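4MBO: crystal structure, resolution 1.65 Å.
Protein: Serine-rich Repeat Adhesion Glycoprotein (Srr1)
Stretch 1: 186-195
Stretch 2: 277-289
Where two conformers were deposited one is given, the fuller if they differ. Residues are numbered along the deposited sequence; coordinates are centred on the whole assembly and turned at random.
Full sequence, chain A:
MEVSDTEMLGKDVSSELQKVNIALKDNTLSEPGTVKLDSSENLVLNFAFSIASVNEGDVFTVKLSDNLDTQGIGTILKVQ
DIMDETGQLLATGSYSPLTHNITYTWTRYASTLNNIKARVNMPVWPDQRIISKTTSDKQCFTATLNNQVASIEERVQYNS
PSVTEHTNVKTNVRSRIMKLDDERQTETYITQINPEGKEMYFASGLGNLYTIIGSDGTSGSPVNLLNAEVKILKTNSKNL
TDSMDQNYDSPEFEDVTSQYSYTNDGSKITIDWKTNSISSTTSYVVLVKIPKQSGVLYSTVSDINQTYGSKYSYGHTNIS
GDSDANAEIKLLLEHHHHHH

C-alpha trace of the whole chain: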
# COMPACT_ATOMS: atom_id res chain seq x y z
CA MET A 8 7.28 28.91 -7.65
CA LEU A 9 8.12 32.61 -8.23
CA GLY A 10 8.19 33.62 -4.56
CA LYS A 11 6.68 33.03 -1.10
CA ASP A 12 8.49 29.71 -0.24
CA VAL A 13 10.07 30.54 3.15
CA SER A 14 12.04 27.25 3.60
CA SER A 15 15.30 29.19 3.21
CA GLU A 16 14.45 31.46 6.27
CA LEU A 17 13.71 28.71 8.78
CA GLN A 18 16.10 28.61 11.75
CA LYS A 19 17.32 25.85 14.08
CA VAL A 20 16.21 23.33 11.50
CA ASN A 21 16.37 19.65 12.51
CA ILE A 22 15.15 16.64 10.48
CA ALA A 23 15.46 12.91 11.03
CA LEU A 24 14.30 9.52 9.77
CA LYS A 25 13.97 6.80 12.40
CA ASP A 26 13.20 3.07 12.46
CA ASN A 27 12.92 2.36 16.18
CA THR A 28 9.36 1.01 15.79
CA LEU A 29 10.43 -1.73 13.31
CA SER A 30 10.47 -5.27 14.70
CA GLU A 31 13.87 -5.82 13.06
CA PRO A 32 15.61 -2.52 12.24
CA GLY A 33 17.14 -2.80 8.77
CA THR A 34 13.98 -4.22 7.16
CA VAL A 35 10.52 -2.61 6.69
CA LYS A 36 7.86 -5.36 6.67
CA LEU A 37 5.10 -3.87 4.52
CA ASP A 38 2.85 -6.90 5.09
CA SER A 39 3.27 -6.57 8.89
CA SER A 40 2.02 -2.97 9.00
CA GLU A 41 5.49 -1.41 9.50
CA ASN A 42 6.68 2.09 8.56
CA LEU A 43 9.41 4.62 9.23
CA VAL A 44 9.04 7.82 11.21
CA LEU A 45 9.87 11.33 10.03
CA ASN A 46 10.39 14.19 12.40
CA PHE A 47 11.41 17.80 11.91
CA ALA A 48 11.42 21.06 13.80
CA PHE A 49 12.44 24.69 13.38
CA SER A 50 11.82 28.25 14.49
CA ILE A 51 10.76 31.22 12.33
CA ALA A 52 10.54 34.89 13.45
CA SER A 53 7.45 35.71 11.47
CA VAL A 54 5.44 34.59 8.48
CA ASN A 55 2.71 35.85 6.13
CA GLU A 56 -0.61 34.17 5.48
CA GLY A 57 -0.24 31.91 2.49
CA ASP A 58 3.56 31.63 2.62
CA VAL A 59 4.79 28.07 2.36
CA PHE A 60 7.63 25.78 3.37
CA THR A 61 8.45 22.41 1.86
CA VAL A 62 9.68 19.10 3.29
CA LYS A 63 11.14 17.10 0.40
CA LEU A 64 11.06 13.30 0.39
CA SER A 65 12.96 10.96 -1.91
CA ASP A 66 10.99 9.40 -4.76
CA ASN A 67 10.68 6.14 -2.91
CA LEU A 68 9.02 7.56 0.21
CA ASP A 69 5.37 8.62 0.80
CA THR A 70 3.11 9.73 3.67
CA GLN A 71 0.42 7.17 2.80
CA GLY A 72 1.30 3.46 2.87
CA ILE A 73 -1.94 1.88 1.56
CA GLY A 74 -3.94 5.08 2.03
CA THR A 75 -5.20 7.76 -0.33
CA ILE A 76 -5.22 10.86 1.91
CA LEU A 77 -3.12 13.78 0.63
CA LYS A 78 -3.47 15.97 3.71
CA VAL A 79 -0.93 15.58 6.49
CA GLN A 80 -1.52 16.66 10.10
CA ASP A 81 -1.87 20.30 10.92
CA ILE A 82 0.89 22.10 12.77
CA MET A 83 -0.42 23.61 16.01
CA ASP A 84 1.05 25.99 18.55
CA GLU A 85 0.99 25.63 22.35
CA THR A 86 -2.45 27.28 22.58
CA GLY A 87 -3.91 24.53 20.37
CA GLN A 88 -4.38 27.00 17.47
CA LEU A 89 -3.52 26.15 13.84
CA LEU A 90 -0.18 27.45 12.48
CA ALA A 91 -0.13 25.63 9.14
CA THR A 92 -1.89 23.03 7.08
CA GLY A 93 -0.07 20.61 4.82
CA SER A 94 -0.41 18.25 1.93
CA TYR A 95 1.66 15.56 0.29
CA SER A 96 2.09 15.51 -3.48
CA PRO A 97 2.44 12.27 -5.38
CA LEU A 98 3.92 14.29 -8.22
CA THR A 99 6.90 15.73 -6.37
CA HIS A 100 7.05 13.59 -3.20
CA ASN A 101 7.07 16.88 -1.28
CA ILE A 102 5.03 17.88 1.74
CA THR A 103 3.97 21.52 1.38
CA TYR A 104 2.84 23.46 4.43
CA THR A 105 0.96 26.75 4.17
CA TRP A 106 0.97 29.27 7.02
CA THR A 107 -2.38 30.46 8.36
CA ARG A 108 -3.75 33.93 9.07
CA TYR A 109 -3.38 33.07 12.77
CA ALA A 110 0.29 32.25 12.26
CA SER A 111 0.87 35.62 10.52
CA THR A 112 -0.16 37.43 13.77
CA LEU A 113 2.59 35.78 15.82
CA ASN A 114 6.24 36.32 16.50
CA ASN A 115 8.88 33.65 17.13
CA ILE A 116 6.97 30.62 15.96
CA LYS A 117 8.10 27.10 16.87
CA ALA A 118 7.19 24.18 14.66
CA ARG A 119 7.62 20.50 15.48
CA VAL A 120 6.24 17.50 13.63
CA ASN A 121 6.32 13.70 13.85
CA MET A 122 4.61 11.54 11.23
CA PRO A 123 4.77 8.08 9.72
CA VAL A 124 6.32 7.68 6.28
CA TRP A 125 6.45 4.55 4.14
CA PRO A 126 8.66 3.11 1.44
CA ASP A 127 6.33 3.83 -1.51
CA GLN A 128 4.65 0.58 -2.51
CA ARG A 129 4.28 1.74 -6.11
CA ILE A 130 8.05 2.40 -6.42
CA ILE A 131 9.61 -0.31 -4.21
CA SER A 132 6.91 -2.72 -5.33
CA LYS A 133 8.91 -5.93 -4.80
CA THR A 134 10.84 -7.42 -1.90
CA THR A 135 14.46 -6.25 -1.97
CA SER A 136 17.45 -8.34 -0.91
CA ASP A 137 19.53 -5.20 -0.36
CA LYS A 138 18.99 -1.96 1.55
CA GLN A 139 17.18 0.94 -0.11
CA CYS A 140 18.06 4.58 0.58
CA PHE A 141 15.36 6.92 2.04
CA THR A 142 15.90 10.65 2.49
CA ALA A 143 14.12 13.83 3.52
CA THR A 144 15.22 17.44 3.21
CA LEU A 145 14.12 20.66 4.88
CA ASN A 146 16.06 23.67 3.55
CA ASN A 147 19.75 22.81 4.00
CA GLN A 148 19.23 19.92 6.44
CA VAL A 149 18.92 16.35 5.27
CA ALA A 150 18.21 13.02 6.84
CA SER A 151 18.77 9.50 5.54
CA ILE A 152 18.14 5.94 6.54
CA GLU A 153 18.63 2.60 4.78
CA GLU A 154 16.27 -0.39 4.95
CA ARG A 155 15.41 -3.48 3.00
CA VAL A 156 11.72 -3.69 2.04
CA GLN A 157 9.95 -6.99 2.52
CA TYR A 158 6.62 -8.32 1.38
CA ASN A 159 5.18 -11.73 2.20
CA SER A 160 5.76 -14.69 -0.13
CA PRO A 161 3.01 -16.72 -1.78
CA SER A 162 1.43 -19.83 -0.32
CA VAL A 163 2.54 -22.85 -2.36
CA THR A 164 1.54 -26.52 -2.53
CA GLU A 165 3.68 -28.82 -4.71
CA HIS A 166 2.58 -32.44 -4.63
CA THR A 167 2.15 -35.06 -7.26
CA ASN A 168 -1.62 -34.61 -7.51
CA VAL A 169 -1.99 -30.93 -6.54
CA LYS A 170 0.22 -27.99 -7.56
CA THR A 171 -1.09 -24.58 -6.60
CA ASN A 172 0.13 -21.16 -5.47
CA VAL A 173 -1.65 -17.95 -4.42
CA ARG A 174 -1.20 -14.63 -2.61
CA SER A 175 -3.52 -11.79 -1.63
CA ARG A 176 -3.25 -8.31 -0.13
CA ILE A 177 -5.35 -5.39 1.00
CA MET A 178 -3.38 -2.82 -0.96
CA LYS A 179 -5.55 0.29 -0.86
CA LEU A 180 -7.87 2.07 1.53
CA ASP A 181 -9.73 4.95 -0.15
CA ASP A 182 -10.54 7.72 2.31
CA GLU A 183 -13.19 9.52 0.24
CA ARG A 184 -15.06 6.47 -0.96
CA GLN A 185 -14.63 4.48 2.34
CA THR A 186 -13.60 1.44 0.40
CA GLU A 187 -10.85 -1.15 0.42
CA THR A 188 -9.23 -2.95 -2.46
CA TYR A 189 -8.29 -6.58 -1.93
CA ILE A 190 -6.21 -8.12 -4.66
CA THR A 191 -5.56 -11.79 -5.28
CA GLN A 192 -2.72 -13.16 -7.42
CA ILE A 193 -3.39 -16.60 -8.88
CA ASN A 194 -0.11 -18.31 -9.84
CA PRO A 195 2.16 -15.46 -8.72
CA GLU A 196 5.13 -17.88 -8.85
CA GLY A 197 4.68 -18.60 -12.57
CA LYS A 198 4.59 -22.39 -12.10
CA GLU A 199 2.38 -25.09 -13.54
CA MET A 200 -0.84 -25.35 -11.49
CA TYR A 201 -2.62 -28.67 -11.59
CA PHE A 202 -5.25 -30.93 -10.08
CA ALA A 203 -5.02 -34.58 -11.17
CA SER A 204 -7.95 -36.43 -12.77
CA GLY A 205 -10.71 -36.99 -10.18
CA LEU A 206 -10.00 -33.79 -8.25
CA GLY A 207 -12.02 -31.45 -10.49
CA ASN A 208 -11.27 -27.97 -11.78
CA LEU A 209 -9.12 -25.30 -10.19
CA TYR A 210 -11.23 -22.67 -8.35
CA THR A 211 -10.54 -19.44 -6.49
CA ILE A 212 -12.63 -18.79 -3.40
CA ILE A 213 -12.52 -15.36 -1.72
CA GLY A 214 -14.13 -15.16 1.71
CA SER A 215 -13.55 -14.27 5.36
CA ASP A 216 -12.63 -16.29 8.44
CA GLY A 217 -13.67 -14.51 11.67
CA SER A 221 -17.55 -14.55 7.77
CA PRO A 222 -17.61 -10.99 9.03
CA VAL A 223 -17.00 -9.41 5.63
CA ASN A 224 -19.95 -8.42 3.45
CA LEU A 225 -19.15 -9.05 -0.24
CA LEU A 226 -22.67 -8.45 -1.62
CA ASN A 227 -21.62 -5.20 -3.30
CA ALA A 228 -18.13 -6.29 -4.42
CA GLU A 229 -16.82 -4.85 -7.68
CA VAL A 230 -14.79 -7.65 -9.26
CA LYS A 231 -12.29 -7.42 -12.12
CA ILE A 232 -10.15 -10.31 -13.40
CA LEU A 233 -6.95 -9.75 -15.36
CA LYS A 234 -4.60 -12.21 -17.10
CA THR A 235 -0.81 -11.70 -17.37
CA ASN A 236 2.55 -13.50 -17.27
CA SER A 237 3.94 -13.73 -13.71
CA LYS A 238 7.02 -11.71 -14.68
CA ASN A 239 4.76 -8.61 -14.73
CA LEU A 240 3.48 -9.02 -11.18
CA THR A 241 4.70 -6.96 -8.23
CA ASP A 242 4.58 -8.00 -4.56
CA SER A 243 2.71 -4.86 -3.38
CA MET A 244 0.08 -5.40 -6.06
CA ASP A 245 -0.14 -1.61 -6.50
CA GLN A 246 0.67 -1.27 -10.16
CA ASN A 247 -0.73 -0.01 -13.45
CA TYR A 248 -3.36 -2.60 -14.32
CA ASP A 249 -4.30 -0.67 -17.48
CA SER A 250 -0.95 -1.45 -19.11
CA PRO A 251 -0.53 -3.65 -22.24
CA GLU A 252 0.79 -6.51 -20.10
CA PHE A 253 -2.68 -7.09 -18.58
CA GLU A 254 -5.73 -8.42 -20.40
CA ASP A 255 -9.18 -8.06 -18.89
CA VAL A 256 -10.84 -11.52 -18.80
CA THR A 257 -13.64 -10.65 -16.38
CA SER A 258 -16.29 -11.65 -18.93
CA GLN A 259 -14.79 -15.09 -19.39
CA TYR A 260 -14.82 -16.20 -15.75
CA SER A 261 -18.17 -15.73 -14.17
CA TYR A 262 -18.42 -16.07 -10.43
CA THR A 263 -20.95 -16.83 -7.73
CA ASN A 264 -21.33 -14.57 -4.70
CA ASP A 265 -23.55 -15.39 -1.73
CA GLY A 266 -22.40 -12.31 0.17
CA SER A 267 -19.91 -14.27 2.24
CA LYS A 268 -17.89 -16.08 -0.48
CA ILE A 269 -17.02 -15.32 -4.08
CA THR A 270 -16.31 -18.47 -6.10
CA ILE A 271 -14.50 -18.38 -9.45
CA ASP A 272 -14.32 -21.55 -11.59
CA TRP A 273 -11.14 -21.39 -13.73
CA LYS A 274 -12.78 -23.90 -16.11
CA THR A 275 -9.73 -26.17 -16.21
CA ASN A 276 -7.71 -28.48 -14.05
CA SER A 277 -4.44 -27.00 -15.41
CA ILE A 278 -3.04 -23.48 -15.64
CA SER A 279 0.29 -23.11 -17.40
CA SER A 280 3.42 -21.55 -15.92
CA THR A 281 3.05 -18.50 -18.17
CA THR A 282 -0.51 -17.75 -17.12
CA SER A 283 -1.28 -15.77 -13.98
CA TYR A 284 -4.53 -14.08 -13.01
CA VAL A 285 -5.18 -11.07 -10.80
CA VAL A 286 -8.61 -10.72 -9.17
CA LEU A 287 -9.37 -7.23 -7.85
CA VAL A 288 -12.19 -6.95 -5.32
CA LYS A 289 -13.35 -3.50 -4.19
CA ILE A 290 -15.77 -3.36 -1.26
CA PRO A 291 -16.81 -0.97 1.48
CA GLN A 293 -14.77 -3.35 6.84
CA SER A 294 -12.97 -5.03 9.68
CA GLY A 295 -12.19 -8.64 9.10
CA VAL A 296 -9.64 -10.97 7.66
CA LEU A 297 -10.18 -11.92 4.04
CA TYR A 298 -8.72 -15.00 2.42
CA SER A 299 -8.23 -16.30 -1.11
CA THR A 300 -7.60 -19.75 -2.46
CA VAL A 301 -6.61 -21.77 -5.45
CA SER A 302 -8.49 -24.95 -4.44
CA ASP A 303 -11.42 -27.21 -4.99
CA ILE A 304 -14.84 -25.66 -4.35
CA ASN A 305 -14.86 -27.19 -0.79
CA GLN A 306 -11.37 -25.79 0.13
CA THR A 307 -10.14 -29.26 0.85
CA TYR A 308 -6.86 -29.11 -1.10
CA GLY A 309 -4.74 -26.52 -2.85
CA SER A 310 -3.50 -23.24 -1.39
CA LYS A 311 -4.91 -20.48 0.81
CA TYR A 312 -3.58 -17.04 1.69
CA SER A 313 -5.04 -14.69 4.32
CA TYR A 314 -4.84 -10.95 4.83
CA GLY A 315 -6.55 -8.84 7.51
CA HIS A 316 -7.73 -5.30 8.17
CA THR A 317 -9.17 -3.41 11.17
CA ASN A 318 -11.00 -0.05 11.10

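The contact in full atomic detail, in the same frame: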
# COMPACT_ATOMS: atom_id res chain seq x y z
N THR A 186 -13.71 2.74 0.96
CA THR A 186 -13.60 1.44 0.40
C THR A 186 -12.22 0.84 0.68
O THR A 186 -11.34 1.50 1.16
CB THR A 186 -13.80 1.45 -1.14
OG1 THR A 186 -12.79 2.26 -1.76
CG2 THR A 186 -15.19 1.94 -1.53
N GLU A 187 -12.11 -0.45 0.39
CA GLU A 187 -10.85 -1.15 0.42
C GLU A 187 -10.74 -1.98 -0.83
O GLU A 187 -11.75 -2.46 -1.38
CB GLU A 187 -10.66 -2.02 1.66
CG GLU A 187 -11.51 -3.24 1.75
CD GLU A 187 -11.43 -3.98 3.09
OE1 GLU A 187 -11.14 -5.21 3.10
OE2 GLU A 187 -11.70 -3.36 4.12
N THR A 188 -9.51 -2.14 -1.29
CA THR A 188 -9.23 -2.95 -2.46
C THR A 188 -8.37 -4.12 -2.02
O THR A 188 -7.26 -3.96 -1.51
CB THR A 188 -8.52 -2.16 -3.57
OG1 THR A 188 -9.30 -1.01 -3.94
CG2 THR A 188 -8.29 -3.03 -4.79
N TYR A 189 -8.89 -5.31 -2.28
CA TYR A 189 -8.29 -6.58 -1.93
C TYR A 189 -7.96 -7.28 -3.22
O TYR A 189 -8.86 -7.66 -4.00
CB TYR A 189 -9.31 -7.40 -1.08
CG TYR A 189 -8.85 -8.80 -0.74
CD1 TYR A 189 -7.82 -9.02 0.16
CD2 TYR A 189 -9.46 -9.92 -1.30
CE1 TYR A 189 -7.40 -10.30 0.50
CE2 TYR A 189 -9.05 -11.19 -0.96
CZ TYR A 189 -8.03 -11.38 -0.06
OH TYR A 189 -7.58 -12.66 0.27
N ILE A 190 -6.69 -7.52 -3.42
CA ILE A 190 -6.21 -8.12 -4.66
C ILE A 190 -5.64 -9.51 -4.43
O ILE A 190 -4.90 -9.75 -3.45
CB ILE A 190 -5.18 -7.22 -5.34
CG1 ILE A 190 -5.82 -5.89 -5.66
CG2 ILE A 190 -4.68 -7.89 -6.63
CD1 ILE A 190 -4.96 -4.96 -6.49
N THR A 191 -6.00 -10.44 -5.32
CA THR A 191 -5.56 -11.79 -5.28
C THR A 191 -4.74 -12.12 -6.52
O THR A 191 -5.20 -11.85 -7.65
CB THR A 191 -6.76 -12.76 -5.22
OG1 THR A 191 -7.51 -12.50 -4.01
CG2 THR A 191 -6.28 -14.19 -5.14
N GLN A 192 -3.55 -12.67 -6.31
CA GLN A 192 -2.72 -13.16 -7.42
C GLN A 192 -2.85 -14.67 -7.47
O GLN A 192 -2.61 -15.37 -6.48
CB GLN A 192 -1.28 -12.80 -7.26
CG GLN A 192 -1.03 -11.30 -7.28
CD GLN A 192 0.41 -10.97 -6.92
OE1 GLN A 192 1.07 -11.71 -6.17
NE2 GLN A 192 0.89 -9.83 -7.42
N ILE A 193 -3.26 -15.18 -8.63
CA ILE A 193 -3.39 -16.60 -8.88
C ILE A 193 -2.17 -16.99 -9.73
O ILE A 193 -1.92 -16.44 -10.79
CB ILE A 193 -4.71 -16.92 -9.61
CG1 ILE A 193 -5.90 -16.67 -8.67
CG2 ILE A 193 -4.75 -18.33 -10.16
CD1 ILE A 193 -6.48 -15.30 -8.80
N ASN A 194 -1.37 -17.93 -9.23
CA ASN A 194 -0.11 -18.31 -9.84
C ASN A 194 0.92 -17.17 -9.87
O ASN A 194 1.56 -16.93 -10.89
CB ASN A 194 -0.28 -18.90 -11.25
CG ASN A 194 0.96 -19.67 -11.73
OD1 ASN A 194 1.84 -20.04 -10.94
ND2 ASN A 194 1.04 -19.88 -13.04
N PRO A 195 1.12 -16.50 -8.73
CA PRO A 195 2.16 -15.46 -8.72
C PRO A 195 3.59 -15.99 -8.96
O PRO A 195 4.49 -15.23 -9.37
CB PRO A 195 2.05 -14.87 -7.30
CG PRO A 195 1.44 -15.93 -6.49
CD PRO A 195 0.45 -16.60 -7.42
N SER A 277 -5.83 -27.35 -15.17
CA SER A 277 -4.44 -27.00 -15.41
C SER A 277 -4.30 -25.57 -15.88
O SER A 277 -5.02 -25.11 -16.77
CB SER A 277 -3.87 -27.94 -16.49
OG SER A 277 -2.49 -27.69 -16.73
N ILE A 278 -3.37 -24.85 -15.25
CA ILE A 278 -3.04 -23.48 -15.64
C ILE A 278 -1.54 -23.53 -15.88
O ILE A 278 -0.76 -24.01 -15.04
CB ILE A 278 -3.44 -22.46 -14.56
CG1 ILE A 278 -4.99 -22.35 -14.53
CG2 ILE A 278 -2.80 -21.11 -14.84
CD1 ILE A 278 -5.56 -21.52 -13.41
N SER A 279 -1.12 -23.04 -17.05
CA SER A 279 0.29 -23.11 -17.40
C SER A 279 1.16 -22.13 -16.62
O SER A 279 0.68 -21.15 -16.05
CB SER A 279 0.51 -22.94 -18.90
OG SER A 279 0.21 -21.64 -19.32
N SER A 280 2.45 -22.39 -16.66
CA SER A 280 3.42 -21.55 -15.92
C SER A 280 3.41 -20.10 -16.35
O SER A 280 3.72 -19.24 -15.54
CB SER A 280 4.83 -22.12 -16.04
OG SER A 280 5.23 -22.16 -17.39
N THR A 281 3.06 -19.85 -17.61
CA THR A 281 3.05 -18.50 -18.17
C THR A 281 1.72 -17.77 -18.05
O THR A 281 1.57 -16.65 -18.55
CB THR A 281 3.48 -18.54 -19.66
OG1 THR A 281 2.71 -19.53 -20.33
CG2 THR A 281 4.94 -18.93 -19.75
N THR A 282 0.78 -18.37 -17.34
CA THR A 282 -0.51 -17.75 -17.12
C THR A 282 -0.72 -17.46 -15.65
O THR A 282 -0.70 -18.40 -14.82
CB THR A 282 -1.66 -18.67 -17.57
OG1 THR A 282 -1.57 -18.87 -18.98
CG2 THR A 282 -3.01 -18.09 -17.23
N SER A 283 -0.90 -16.19 -15.33
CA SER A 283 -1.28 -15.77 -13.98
C SER A 283 -2.53 -14.91 -14.07
O SER A 283 -2.81 -14.30 -15.13
CB SER A 283 -0.16 -14.99 -13.29
OG SER A 283 1.03 -15.77 -13.17
N TYR A 284 -3.36 -14.93 -13.04
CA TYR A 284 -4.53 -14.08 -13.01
C TYR A 284 -4.47 -13.18 -11.78
O TYR A 284 -3.85 -13.51 -10.78
CB TYR A 284 -5.83 -14.87 -12.95
CG TYR A 284 -6.08 -15.75 -14.15
CD1 TYR A 284 -6.53 -15.22 -15.34
CD2 TYR A 284 -5.84 -17.10 -14.09
CE1 TYR A 284 -6.72 -16.00 -16.46
CE2 TYR A 284 -6.07 -17.91 -15.18
CZ TYR A 284 -6.50 -17.36 -16.36
OH TYR A 284 -6.70 -18.17 -17.47
N VAL A 285 -5.06 -12.00 -11.91
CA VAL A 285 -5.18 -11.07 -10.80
C VAL A 285 -6.68 -10.78 -10.67
O VAL A 285 -7.34 -10.37 -11.62
CB VAL A 285 -4.40 -9.80 -11.05
CG1 VAL A 285 -4.57 -8.87 -9.88
CG2 VAL A 285 -2.93 -10.10 -11.33
N VAL A 286 -7.22 -11.00 -9.47
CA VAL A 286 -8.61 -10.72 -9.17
C VAL A 286 -8.65 -9.51 -8.24
O VAL A 286 -8.08 -9.55 -7.12
CB VAL A 286 -9.32 -11.90 -8.49
CG1 VAL A 286 -10.76 -11.48 -8.17
CG2 VAL A 286 -9.25 -13.14 -9.36
N LEU A 287 -9.26 -8.42 -8.67
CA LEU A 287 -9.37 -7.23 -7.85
C LEU A 287 -10.78 -7.15 -7.31
O LEU A 287 -11.74 -7.21 -8.07
CB LEU A 287 -9.06 -5.98 -8.64
CG LEU A 287 -7.67 -5.90 -9.28
CD1 LEU A 287 -7.63 -6.53 -10.65
CD2 LEU A 287 -7.29 -4.43 -9.36
N VAL A 288 -10.90 -7.07 -6.00
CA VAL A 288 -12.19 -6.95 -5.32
C VAL A 288 -12.23 -5.63 -4.55
O VAL A 288 -11.40 -5.40 -3.65
CB VAL A 288 -12.42 -8.12 -4.36
CG1 VAL A 288 -13.68 -7.93 -3.51
CG2 VAL A 288 -12.48 -9.43 -5.13
N LYS A 289 -13.16 -4.75 -4.93
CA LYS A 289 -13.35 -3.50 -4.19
C LYS A 289 -14.66 -3.62 -3.43
O LYS A 289 -15.69 -3.98 -4.01
CB LYS A 289 -13.38 -2.28 -5.09
CG LYS A 289 -13.46 -0.98 -4.31
CD LYS A 289 -13.47 0.26 -5.17
CE LYS A 289 -12.12 0.52 -5.82
NZ LYS A 289 -12.13 1.81 -6.58
O HOH W 1 -13.14 3.55 -4.34
O HOH W 2 -9.17 -10.44 -4.68

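The apolar centre of this contact lies on both faces of a two-stranded antiparallel pairing. On one face, Ile190 sits across from Leu287 and diagonal to Val285: Ile190 CD1 lies 3.7 Å from Leu287 CD2, and Ile190 CG2 lies 3.4 Å from Val285 CG1. The m, t rotamer of Ile190 directs its two branches to different neighbours, so one side chain bridges two positions of the facing strand. On the other face, Ile193 CD1 packs 3.6 Å from Val286 CG2. Ile193 also pairs directly with Tyr284, CB to CB at 4.1 Å, and its CG2 meets the edge of the tyrosine ring near the ring plane, while the end of Tyr284 leads away from stretch 1. Branched aliphatic residues suit these places, because they favour extended backbone and fill the space beside it. Ile193 has the largest covered area of any residue here, 89 Å² of the 792 Å² buried in total.

The backbone fixes this register. Strands 186-193 and 283-289 run at 166° and approach to 4.7 Å. Three hydrogen-bonded pairs alternate with non-hydrogen-bonded ones. Tyr189 N to Val288 O and Val288 N to Tyr189 O are both 2.9 Å; Thr191 N to Val286 O is 2.9 Å and Val286 N to Thr191 O is 2.8 Å; Ile193 N to Tyr284 O is 2.8 Å and Tyr284 N to Ile193 O is 3.1 Å. Their angles at hydrogen, 154° to 179°, support each assignment. Between them run CA-H...O contacts, such as Val285 CA to Thr191 O at 3.2 Å.

Thr191 brings polarity to the Val286 face without disrupting it. Its CB lies 4.2 Å from Val286 CB, while its OG1 donates to water 2 at 2.7 Å; that water donates to Tyr189 O at 2.9 Å and Val286 O at 2.8 Å.

The polar edges lie at the ends of the pairing. At one, the Lys289 chain, t at chi1, chi2 and chi4 but bent at chi3 (m, -71°), passes Thr186, with CG 4.0 Å from Thr186 CB, and Thr188, whose OG1 is 3.7 Å from Lys289 CE. Water 1 then links Lys289 NZ, at 3.0 Å, to Thr186 OG1, at 2.9 Å. At the other, Asn194 adopts phi/psi of 63/49, a left-handed conformation that asparagine tolerates well. Its ND2 donates to Thr282 O at 2.9 Å and 160°, and Ser283 OG donates to Asn194 O at 2.6 Å. Thr282 closes a type I turn, with its N bonded to Ser279 O at 3.1 Å, so the asparagine amide ties the strand end to the turn.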